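PDB 3CZP: Polyphosphate:AMP phosphotransferase from Pseudomonas aeruginosa PAO1, which transfers phosphate from inorganic polyphosphate to AMP to make ADP, and less efficiently to GMP to make GDP, with magnesium as cofactor. Local coordinates for residues F42-I48 / G146-F152; E136-R140 / R202-Y207; V371-I376 / Y449-D455. All coordinates share one frame; numbering follows the deposited sequence.

Interaction 1: residues F42-I48 / G146-F152; sequences FPVIILI and GALLFKF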
loop_
_atom_site.group_PDB
_atom_site.type_symbol
_atom_site.label_atom_id
_atom_site.label_comp_id
_atom_site.label_asym_id
_atom_site.label_seq_id
_atom_site.Cartn_x
_atom_site.Cartn_y
_atom_site.Cartn_z
ATOM N N PHE A 42 -4.010 -4.798 -19.001
ATOM C CA PHE A 42 -4.860 -5.604 -18.216
ATOM C C PHE A 42 -4.018 -6.559 -17.363
ATOM O O PHE A 42 -2.872 -6.870 -17.696
ATOM C CB PHE A 42 -5.890 -6.392 -19.087
ATOM C CG PHE A 42 -5.252 -7.356 -20.063
ATOM C CD1 PHE A 42 -4.951 -8.656 -19.685
ATOM C CD2 PHE A 42 -4.968 -6.963 -21.376
ATOM C CE1 PHE A 42 -4.352 -9.589 -20.595
ATOM C CE2 PHE A 42 -4.347 -7.891 -22.277
ATOM C CZ PHE A 42 -4.020 -9.209 -21.853
ATOM N N PRO A 43 -4.572 -6.975 -16.253
ATOM C CA PRO A 43 -3.966 -7.948 -15.372
ATOM C C PRO A 43 -4.281 -9.355 -15.766
ATOM O O PRO A 43 -5.317 -9.610 -16.389
ATOM C CB PRO A 43 -4.655 -7.657 -14.044
ATOM C CG PRO A 43 -5.976 -7.257 -14.378
ATOM C CD PRO A 43 -5.807 -6.443 -15.667
ATOM N N VAL A 44 -3.425 -10.279 -15.334
ATOM C CA VAL A 44 -3.723 -11.680 -15.427
ATOM C C VAL A 44 -3.812 -12.297 -14.038
ATOM O O VAL A 44 -2.951 -12.106 -13.239
ATOM C CB VAL A 44 -2.671 -12.425 -16.264
ATOM C CG1 VAL A 44 -2.996 -13.956 -16.305
ATOM C CG2 VAL A 44 -2.684 -11.867 -17.623
ATOM N N ILE A 45 -4.937 -12.965 -13.757
ATOM C CA ILE A 45 -5.114 -13.622 -12.485
ATOM C C ILE A 45 -5.363 -15.098 -12.705
ATOM O O ILE A 45 -6.226 -15.476 -13.507
ATOM C CB ILE A 45 -6.315 -13.013 -11.675
ATOM C CG1 ILE A 45 -6.098 -11.517 -11.538
ATOM C CG2 ILE A 45 -6.539 -13.846 -10.285
ATOM C CD1 ILE A 45 -7.383 -10.711 -11.075
ATOM N N ILE A 46 -4.625 -15.911 -11.974
ATOM C CA ILE A 46 -4.707 -17.360 -12.058
ATOM C C ILE A 46 -5.020 -17.937 -10.676
ATOM O O ILE A 46 -4.283 -17.743 -9.759
ATOM C CB ILE A 46 -3.369 -17.988 -12.590
ATOM C CG1 ILE A 46 -2.930 -17.364 -13.950
ATOM C CG2 ILE A 46 -3.458 -19.496 -12.609
ATOM C CD1 ILE A 46 -1.425 -17.714 -14.363
ATOM N N LEU A 47 -6.179 -18.586 -10.561
ATOM C CA LEU A 47 -6.583 -19.316 -9.343
ATOM C C LEU A 47 -6.240 -20.790 -9.452
ATOM O O LEU A 47 -6.428 -21.420 -10.492
ATOM C CB LEU A 47 -8.052 -19.130 -9.061
ATOM C CG LEU A 47 -8.675 -17.710 -9.147
ATOM C CD1 LEU A 47 -10.177 -17.767 -8.727
ATOM C CD2 LEU A 47 -7.854 -16.656 -8.419
ATOM N N ILE A 48 -5.736 -21.316 -8.346
ATOM C CA ILE A 48 -5.190 -22.670 -8.242
ATOM C C ILE A 48 -5.945 -23.336 -7.126
ATOM O O ILE A 48 -5.918 -22.840 -6.009
ATOM C CB ILE A 48 -3.611 -22.671 -7.962
ATOM C CG1 ILE A 48 -2.884 -21.905 -9.076
ATOM C CG2 ILE A 48 -3.086 -24.075 -7.741
ATOM C CD1 ILE A 48 -2.981 -22.530 -10.490
ATOM N N GLY A 146 -11.419 -5.637 -17.076
ATOM C CA GLY A 146 -10.450 -6.007 -18.076
ATOM C C GLY A 146 -9.607 -7.195 -17.718
ATOM O O GLY A 146 -8.787 -7.627 -18.539
ATOM N N ALA A 147 -9.767 -7.732 -16.507
ATOM C CA ALA A 147 -8.924 -8.846 -16.102
ATOM C C ALA A 147 -9.102 -10.049 -17.005
ATOM O O ALA A 147 -10.231 -10.389 -17.413
ATOM C CB ALA A 147 -9.205 -9.291 -14.592
ATOM N N LEU A 148 -7.971 -10.739 -17.218
ATOM C CA LEU A 148 -7.929 -12.084 -17.742
ATOM C C LEU A 148 -7.763 -13.087 -16.600
ATOM O O LEU A 148 -6.718 -13.187 -15.980
ATOM C CB LEU A 148 -6.792 -12.221 -18.766
ATOM C CG LEU A 148 -6.620 -13.577 -19.454
ATOM C CD1 LEU A 148 -7.815 -13.915 -20.355
ATOM C CD2 LEU A 148 -5.255 -13.630 -20.215
ATOM N N LEU A 149 -8.829 -13.854 -16.373
ATOM C CA LEU A 149 -8.995 -14.668 -15.199
ATOM C C LEU A 149 -9.059 -16.129 -15.583
ATOM O O LEU A 149 -9.983 -16.593 -16.287
ATOM C CB LEU A 149 -10.285 -14.286 -14.476
ATOM C CG LEU A 149 -10.633 -15.188 -13.277
ATOM C CD1 LEU A 149 -9.546 -15.136 -12.194
ATOM C CD2 LEU A 149 -11.943 -14.780 -12.670
ATOM N N PHE A 150 -8.065 -16.866 -15.159
ATOM C CA PHE A 150 -8.030 -18.312 -15.327
ATOM C C PHE A 150 -8.353 -18.987 -13.993
ATOM O O PHE A 150 -7.829 -18.565 -12.956
ATOM C CB PHE A 150 -6.613 -18.738 -15.729
ATOM C CG PHE A 150 -6.179 -18.250 -17.078
ATOM C CD1 PHE A 150 -6.423 -19.031 -18.234
ATOM C CD2 PHE A 150 -5.446 -17.070 -17.209
ATOM C CE1 PHE A 150 -5.969 -18.601 -19.469
ATOM C CE2 PHE A 150 -5.035 -16.642 -18.444
ATOM C CZ PHE A 150 -5.298 -17.397 -19.570
ATOM N N LYS A 151 -9.151 -20.065 -13.997
ATOM C CA LYS A 151 -9.345 -20.887 -12.792
ATOM C C LYS A 151 -9.048 -22.389 -13.092
ATOM O O LYS A 151 -9.690 -23.010 -13.928
ATOM C CB LYS A 151 -10.753 -20.723 -12.236
ATOM C CG LYS A 151 -11.220 -19.284 -12.121
ATOM C CD LYS A 151 -12.525 -19.213 -11.466
ATOM C CE LYS A 151 -13.648 -18.954 -12.463
ATOM N NZ LYS A 151 -14.798 -19.032 -11.699
ATOM N N PHE A 152 -8.108 -22.966 -12.357
ATOM C CA PHE A 152 -7.713 -24.318 -12.597
ATOM C C PHE A 152 -8.047 -25.138 -11.396
ATOM O O PHE A 152 -7.662 -24.809 -10.255
ATOM C CB PHE A 152 -6.217 -24.451 -12.947
ATOM C CG PHE A 152 -5.829 -23.812 -14.219
ATOM C CD1 PHE A 152 -6.053 -24.428 -15.442
ATOM C CD2 PHE A 152 -5.181 -22.580 -14.211
ATOM C CE1 PHE A 152 -5.658 -23.795 -16.618
ATOM C CE2 PHE A 152 -4.749 -21.975 -15.385
ATOM C CZ PHE A 152 -5.001 -22.551 -16.564
#
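At the heart of the P-loop NTPase-like parallel sheet of the first PPK2 domain, the central strand containing V44-I48 lies beside the one containing L148-F152. The strands run almost parallel, 12° between their directions, with strand order 2-3-1-4-5 across the sheet. Five backbone hydrogen bonds join them: L148 N to P43 O, I45 N to L148 O, F150 N to I45 O, L47 N to F150 O and F152 N to L47 O. In the first strand only I45 and L47, with P43 O ahead of them, turn their polar atoms this way; V44 and I46 bond instead to strand 103-107 and to R102 just before it.

The residues divide between two faces of the sheet. On one, V44, I46 and I48 stand with L148, F150 and F152, and helix 218-238 packs on I46 and the three residues of the second strand. The two phenylalanines hold the same posture, CG anti to the carbonyl carbon (chi1 near -65° in both), and each receives a methyl at its edge from the residue two positions before its bridge partner: V44 CG1 lies 4.0 Å from F150 CE2, and I46 CG2 lies 3.9 Å from F152 CD2. On the other face, L149 leans CD1 back across the strand gap to 3.8 Å from I45 CG2, while L47 CD1 lies alongside the stem of K151, 3.9 Å from its CG. The K151 chain then bends at chi3 (-104°) and carries NZ away to T203, E139 and Y111.

At the entry to the strands, G146 closes the preceding helix in a Schellman motif. P43 and A147 keep the same register just ahead of the strands, P43 CG lying 3.8 Å from A147 CB, and F42 CB approaches G146 O at 3.2 Å.

Interaction 2: residues E136-R140 / R202-Y207; sequences ERFER and RTSRDY. With ACT (acetate ion), chain D; EDO (1,2-ethanediol), chain G.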
loop_
_atom_site.group_PDB
_atom_site.type_symbol
_atom_site.label_atom_id
_atom_site.label_comp_id
_atom_site.label_asym_id
_atom_site.label_seq_id
_atom_site.Cartn_x
_atom_site.Cartn_y
_atom_site.Cartn_z
ATOM N N GLU A 136 -19.022 -15.095 -7.920
ATOM C CA GLU A 136 -19.447 -14.895 -9.287
ATOM C C GLU A 136 -19.470 -13.393 -9.553
ATOM O O GLU A 136 -18.932 -12.933 -10.538
ATOM C CB GLU A 136 -20.778 -15.611 -9.562
ATOM C CG GLU A 136 -21.247 -15.713 -10.992
ATOM C CD GLU A 136 -21.827 -14.422 -11.563
ATOM O OE1 GLU A 136 -22.293 -13.518 -10.835
ATOM O OE2 GLU A 136 -21.789 -14.321 -12.800
ATOM N N ARG A 137 -20.063 -12.610 -8.660
ATOM C CA ARG A 137 -20.170 -11.155 -8.855
ATOM C C ARG A 137 -18.769 -10.439 -8.843
ATOM O O ARG A 137 -18.560 -9.489 -9.577
ATOM C CB ARG A 137 -21.152 -10.541 -7.834
ATOM C CG ARG A 137 -22.627 -10.937 -8.090
ATOM C CD ARG A 137 -23.633 -10.244 -7.141
ATOM N NE ARG A 137 -23.129 -10.065 -5.753
ATOM C CZ ARG A 137 -23.337 -10.876 -4.702
ATOM N NH1 ARG A 137 -24.057 -11.962 -4.791
ATOM N NH2 ARG A 137 -22.803 -10.570 -3.532
ATOM N N PHE A 138 -17.906 -10.838 -7.935
ATOM C CA PHE A 138 -16.551 -10.291 -7.810
ATOM C C PHE A 138 -15.804 -10.585 -9.123
ATOM O O PHE A 138 -15.352 -9.668 -9.797
ATOM C CB PHE A 138 -15.898 -10.902 -6.585
ATOM C CG PHE A 138 -14.478 -10.493 -6.357
ATOM C CD1 PHE A 138 -14.132 -9.215 -6.142
ATOM C CD2 PHE A 138 -13.467 -11.448 -6.370
ATOM C CE1 PHE A 138 -12.816 -8.859 -5.958
ATOM C CE2 PHE A 138 -12.177 -11.090 -6.147
ATOM C CZ PHE A 138 -11.852 -9.789 -5.939
ATOM N N GLU A 139 -15.762 -11.853 -9.524
ATOM C CA GLU A 139 -15.084 -12.207 -10.784
ATOM C C GLU A 139 -15.642 -11.488 -11.985
ATOM O O GLU A 139 -14.877 -11.065 -12.843
ATOM C CB GLU A 139 -15.082 -13.673 -11.044
ATOM C CG GLU A 139 -14.320 -14.365 -9.923
ATOM C CD GLU A 139 -14.253 -15.805 -10.037
ATOM O OE1 GLU A 139 -14.750 -16.353 -11.049
ATOM O OE2 GLU A 139 -13.701 -16.420 -9.048
ATOM N N ARG A 140 -16.955 -11.330 -12.018
ATOM C CA ARG A 140 -17.578 -10.639 -13.174
ATOM C C ARG A 140 -17.098 -9.200 -13.316
ATOM O O ARG A 140 -16.886 -8.699 -14.440
ATOM C CB ARG A 140 -19.092 -10.710 -13.086
ATOM C CG ARG A 140 -19.825 -10.192 -14.305
ATOM C CD ARG A 140 -21.321 -10.095 -14.110
ATOM N NE ARG A 140 -21.871 -11.440 -14.222
ATOM C CZ ARG A 140 -22.231 -12.033 -15.368
ATOM N NH1 ARG A 140 -22.188 -11.388 -16.545
ATOM N NH2 ARG A 140 -22.652 -13.284 -15.331
ATOM N N ARG A 202 -21.604 -23.226 -10.831
ATOM C CA ARG A 202 -22.157 -21.899 -10.645
ATOM C C ARG A 202 -21.214 -20.746 -11.037
ATOM O O ARG A 202 -21.654 -19.632 -11.303
ATOM C CB ARG A 202 -22.636 -21.752 -9.186
ATOM C CG ARG A 202 -23.686 -22.768 -8.836
ATOM C CD ARG A 202 -24.377 -22.519 -7.546
ATOM N NE ARG A 202 -25.326 -23.586 -7.225
ATOM C CZ ARG A 202 -26.074 -23.611 -6.136
ATOM N NH1 ARG A 202 -26.903 -24.640 -5.938
ATOM N NH2 ARG A 202 -26.012 -22.629 -5.249
ATOM N N THR A 203 -19.920 -21.017 -11.055
ATOM C CA THR A 203 -18.920 -19.975 -11.254
ATOM C C THR A 203 -18.100 -20.166 -12.507
ATOM O O THR A 203 -17.170 -19.383 -12.768
ATOM C CB THR A 203 -17.998 -19.861 -10.031
ATOM O OG1 THR A 203 -17.314 -21.097 -9.866
ATOM C CG2 THR A 203 -18.826 -19.473 -8.770
ATOM N N SER A 204 -18.408 -21.183 -13.277
ATOM C CA SER A 204 -17.789 -21.333 -14.581
ATOM C C SER A 204 -18.589 -20.514 -15.592
ATOM O O SER A 204 -19.703 -20.816 -15.869
ATOM C CB SER A 204 -17.719 -22.796 -15.012
ATOM O OG SER A 204 -16.696 -22.905 -16.018
ATOM N N ARG A 205 -17.985 -19.485 -16.145
ATOM C CA ARG A 205 -18.635 -18.547 -17.055
ATOM C C ARG A 205 -17.823 -18.486 -18.321
ATOM O O ARG A 205 -16.636 -18.882 -18.342
ATOM C CB ARG A 205 -18.690 -17.144 -16.440
ATOM C CG ARG A 205 -19.567 -17.040 -15.268
ATOM C CD ARG A 205 -20.983 -16.995 -15.750
ATOM N NE ARG A 205 -21.928 -16.886 -14.658
ATOM C CZ ARG A 205 -22.407 -17.904 -13.969
ATOM N NH1 ARG A 205 -22.055 -19.128 -14.276
ATOM N NH2 ARG A 205 -23.288 -17.679 -13.014
ATOM N N ASP A 206 -18.444 -17.998 -19.374
ATOM C CA ASP A 206 -17.776 -17.910 -20.679
ATOM C C ASP A 206 -16.537 -16.973 -20.623
ATOM O O ASP A 206 -15.500 -17.221 -21.281
ATOM C CB ASP A 206 -18.768 -17.425 -21.733
ATOM C CG ASP A 206 -19.782 -18.511 -22.149
ATOM O OD1 ASP A 206 -19.676 -19.710 -21.696
ATOM O OD2 ASP A 206 -20.702 -18.131 -22.921
ATOM N N TYR A 207 -16.640 -15.912 -19.837
ATOM C CA TYR A 207 -15.520 -14.943 -19.664
ATOM C C TYR A 207 -14.529 -15.343 -18.576
ATOM O O TYR A 207 -13.528 -14.695 -18.407
ATOM C CB TYR A 207 -16.088 -13.551 -19.351
ATOM C CG TYR A 207 -17.013 -13.573 -18.171
ATOM C CD1 TYR A 207 -16.515 -13.580 -16.889
ATOM C CD2 TYR A 207 -18.381 -13.684 -18.342
ATOM C CE1 TYR A 207 -17.315 -13.661 -15.823
ATOM C CE2 TYR A 207 -19.204 -13.731 -17.253
ATOM C CZ TYR A 207 -18.664 -13.692 -16.015
ATOM O OH TYR A 207 -19.467 -13.776 -14.959
HETATM C C ACT D . -21.857 -16.135 -19.203
HETATM O O ACT D . -21.631 -17.380 -19.250
HETATM O OXT ACT D . -22.697 -15.744 -18.350
HETATM C CH3 ACT D . -21.177 -15.141 -20.105
HETATM C C1 EDO G . -17.682 -10.091 -18.192
HETATM O O1 EDO G . -16.870 -9.603 -19.283
HETATM C C2 EDO G . -19.162 -10.201 -18.613
HETATM O O2 EDO G . -20.057 -9.388 -17.822
HETATM O O HOH W 1 -17.468 -16.386 -12.110
#
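One carboxylate oxygen, E136 OE2, gathers two arginines. R140, one helical turn on, gives NH2 at 2.9 Å, nearly along the C-O axis of OE2. R205, crossing at about a right angle, gives NE to the same OE2 at 3.2 Å, on its anti side but tilted out of the carboxylate plane; a bend at chi2 (-77°) folds the R205 chain back toward the helix. The shared anion probably offsets the closeness of the two cations, whose R140 NH2 and R205 NE lie 3.7 Å apart. Y207 OH sits over one face of the R140 guanidinium, 3.2 Å from R140 NH2, with ring and guanidinium 68° apart. The Y207 ring lies between R205 CB on one face and an ethanediol carbon on the other, while an acetate accepts from D206 N, both additives probably from the crystallisation liquor.

Deeper in, a water donates to E139 OE1 (2.9 Å) and T203 O (3.1 Å); E139 OE2 is hydrogen-bonded to Y111 OH and W110 NE1. E136, R140 and R205 thus form a salt-bridge network tying helix 125-144 to the loop before strand 210-214 of the first PPK2 domain, while the water joins it to the end of helix 186-203.

Interaction 3: residues V371-I376 / Y449-D455; sequences VLVERI and YVDAVGD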
loop_
_atom_site.group_PDB
_atom_site.type_symbol
_atom_site.label_atom_id
_atom_site.label_comp_id
_atom_site.label_asym_id
_atom_site.label_seq_id
_atom_site.Cartn_x
_atom_site.Cartn_y
_atom_site.Cartn_z
ATOM N N VAL A 371 -20.810 7.194 -11.235
ATOM C CA VAL A 371 -22.197 7.419 -11.690
ATOM C C VAL A 371 -22.638 8.885 -11.584
ATOM O O VAL A 371 -23.785 9.218 -11.854
ATOM C CB VAL A 371 -23.193 6.533 -10.934
ATOM C CG1 VAL A 371 -22.784 5.062 -11.111
ATOM C CG2 VAL A 371 -23.290 6.984 -9.459
ATOM N N LEU A 372 -21.693 9.753 -11.224
ATOM C CA LEU A 372 -21.918 11.192 -11.216
ATOM C C LEU A 372 -20.979 11.821 -12.225
ATOM O O LEU A 372 -21.243 11.751 -13.417
ATOM C CB LEU A 372 -21.760 11.743 -9.796
ATOM C CG LEU A 372 -22.801 11.286 -8.745
ATOM C CD1 LEU A 372 -22.315 11.799 -7.370
ATOM C CD2 LEU A 372 -24.281 11.728 -9.051
ATOM N N VAL A 373 -19.867 12.412 -11.798
ATOM C CA VAL A 373 -18.954 13.083 -12.762
ATOM C C VAL A 373 -18.430 12.260 -13.967
ATOM O O VAL A 373 -18.290 12.798 -15.053
ATOM C CB VAL A 373 -17.756 13.771 -12.026
ATOM C CG1 VAL A 373 -16.902 12.752 -11.221
ATOM C CG2 VAL A 373 -16.919 14.594 -13.010
ATOM N N GLU A 374 -18.126 10.971 -13.798
ATOM C CA GLU A 374 -17.659 10.169 -14.926
ATOM C C GLU A 374 -18.747 9.985 -15.981
ATOM O O GLU A 374 -18.460 10.051 -17.159
ATOM C CB GLU A 374 -17.158 8.797 -14.475
ATOM C CG GLU A 374 -15.944 8.861 -13.558
ATOM C CD GLU A 374 -15.284 7.490 -13.271
ATOM O OE1 GLU A 374 -15.661 6.446 -13.827
ATOM O OE2 GLU A 374 -14.347 7.487 -12.474
ATOM N N ARG A 375 -19.970 9.698 -15.535
ATOM C CA ARG A 375 -21.119 9.531 -16.402
ATOM C C ARG A 375 -21.319 10.782 -17.248
ATOM O O ARG A 375 -21.371 10.737 -18.480
ATOM C CB ARG A 375 -22.378 9.280 -15.543
ATOM C CG ARG A 375 -23.694 9.452 -16.303
ATOM C CD ARG A 375 -24.909 8.961 -15.450
ATOM N NE ARG A 375 -26.195 9.550 -15.903
ATOM C CZ ARG A 375 -27.411 9.088 -15.567
ATOM N NH1 ARG A 375 -27.548 8.006 -14.812
ATOM N NH2 ARG A 375 -28.509 9.687 -16.018
ATOM N N ILE A 376 -21.386 11.903 -16.555
ATOM C CA ILE A 376 -21.587 13.222 -17.148
ATOM C C ILE A 376 -20.475 13.701 -18.060
ATOM O O ILE A 376 -20.764 14.211 -19.123
ATOM C CB ILE A 376 -21.891 14.263 -16.048
ATOM C CG1 ILE A 376 -23.303 13.992 -15.540
ATOM C CG2 ILE A 376 -21.806 15.756 -16.590
ATOM C CD1 ILE A 376 -23.600 14.613 -14.259
ATOM N N TYR A 449 -26.826 16.551 -13.566
ATOM C CA TYR A 449 -26.598 16.032 -12.202
ATOM C C TYR A 449 -27.911 15.664 -11.538
ATOM O O TYR A 449 -27.949 14.716 -10.767
ATOM C CB TYR A 449 -25.746 16.971 -11.342
ATOM C CG TYR A 449 -24.264 16.865 -11.673
ATOM C CD1 TYR A 449 -23.696 17.617 -12.722
ATOM C CD2 TYR A 449 -23.437 15.985 -10.965
ATOM C CE1 TYR A 449 -22.325 17.505 -13.044
ATOM C CE2 TYR A 449 -22.088 15.859 -11.278
ATOM C CZ TYR A 449 -21.529 16.606 -12.301
ATOM O OH TYR A 449 -20.184 16.443 -12.588
ATOM N N VAL A 450 -28.989 16.365 -11.853
ATOM C CA VAL A 450 -30.293 16.050 -11.263
ATOM C C VAL A 450 -30.714 14.649 -11.718
ATOM O O VAL A 450 -31.040 13.770 -10.886
ATOM C CB VAL A 450 -31.384 17.113 -11.615
ATOM C CG1 VAL A 450 -32.732 16.722 -11.017
ATOM C CG2 VAL A 450 -30.988 18.498 -11.102
ATOM N N ASP A 451 -30.620 14.411 -13.028
ATOM C CA ASP A 451 -30.974 13.098 -13.579
ATOM C C ASP A 451 -30.100 12.006 -12.989
ATOM O O ASP A 451 -30.596 10.949 -12.633
ATOM C CB ASP A 451 -30.840 13.056 -15.097
ATOM C CG ASP A 451 -31.939 13.785 -15.788
ATOM O OD1 ASP A 451 -33.033 13.995 -15.198
ATOM O OD2 ASP A 451 -31.696 14.160 -16.947
ATOM N N ALA A 452 -28.811 12.285 -12.875
ATOM C CA ALA A 452 -27.839 11.328 -12.342
ATOM C C ALA A 452 -27.946 11.047 -10.833
ATOM O O ALA A 452 -27.780 9.889 -10.361
ATOM C CB ALA A 452 -26.413 11.803 -12.718
ATOM N N VAL A 453 -28.196 12.093 -10.055
ATOM C CA VAL A 453 -28.428 11.928 -8.597
ATOM C C VAL A 453 -29.717 11.147 -8.374
ATOM O O VAL A 453 -29.752 10.229 -7.560
ATOM C CB VAL A 453 -28.449 13.299 -7.850
ATOM C CG1 VAL A 453 -28.822 13.160 -6.362
ATOM C CG2 VAL A 453 -27.076 13.931 -8.004
ATOM N N GLY A 454 -30.746 11.451 -9.150
ATOM C CA GLY A 454 -31.979 10.691 -9.118
ATOM C C GLY A 454 -31.817 9.208 -9.351
ATOM O O GLY A 454 -32.370 8.394 -8.617
ATOM N N ASP A 455 -31.074 8.847 -10.392
ATOM C CA ASP A 455 -30.811 7.453 -10.700
ATOM C C ASP A 455 -30.008 6.776 -9.645
ATOM O O ASP A 455 -30.293 5.625 -9.295
ATOM C CB ASP A 455 -30.075 7.312 -12.025
ATOM C CG ASP A 455 -30.915 7.715 -13.178
ATOM O OD1 ASP A 455 -32.159 7.802 -13.016
ATOM O OD2 ASP A 455 -30.353 7.915 -14.266
HETATM O O HOH W 2 -26.218 8.161 -11.294
#
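Knobs-into-holes packing joins two helices of the second PPK2 domain, 370-377 and 446-460, whose local axes approach to 9.5 Å and cross at 134°. The knob is A452: its single methyl enters the hollow bounded by V371, L372, R375 and I376, and so small a bump lets A452 CA come within 6.0 Å of L372 CA. The floor of the hollow is partly polar, V371 O lying 3.8 Å from A452 CB, and a water at its border donates to V371 O and to A452 O, the second bond modelled rather short.

Around this knob the larger side chains interlock. I376 CD1 lies over the face of the Y449 ring, modelled too close for its exact distance to be trusted. The ring extends along the first helix, and its far end reaches V373, with Y449 OH 3.6 Å from V373 CA. On the side facing strand 404-412, L372 pushes CD2 against V453 CG2 at 3.7 Å, and both residues also touch W410 of that strand.

R375 forms the opposite wall. With CG anti to the backbone N (chi1 165°) and the chain extended as far as NE, it stretches across the second helix and lays one face of its guanidinium over A452, whose CA sits above the centre of the group. W385 adds a cation-pi partner. The extended arm ends at D455, where two nitrogens grip a single oxygen lying in the guanidinium plane: D455 OD2 receives R375 NH1 at 2.9 Å, through its anti lone pair, and R375 NH2 at 3.1 Å.

After helix 15-39 the chain forms strand 44-50 and returns about a hundred residues later, through helix 125-144, to close interaction 1 on strand 148-155. Interaction 2 starts from that helix before interaction 1 is complete and closes at 202-207, so the two cross along the chain. They also touch: K151 NZ, on strand 148-155, meets E139 OE1 and T203 O, tying the sheet to both segments of interaction 2. Interaction 3 opens only afterwards, in the second PPK2 domain, where helices 370-377 and 446-460 close a loop of 72 residues that runs through helix 382-402, strand 404-412 and helix 415-427. Its centre lies about 32 Å from that of interaction 1, without contact.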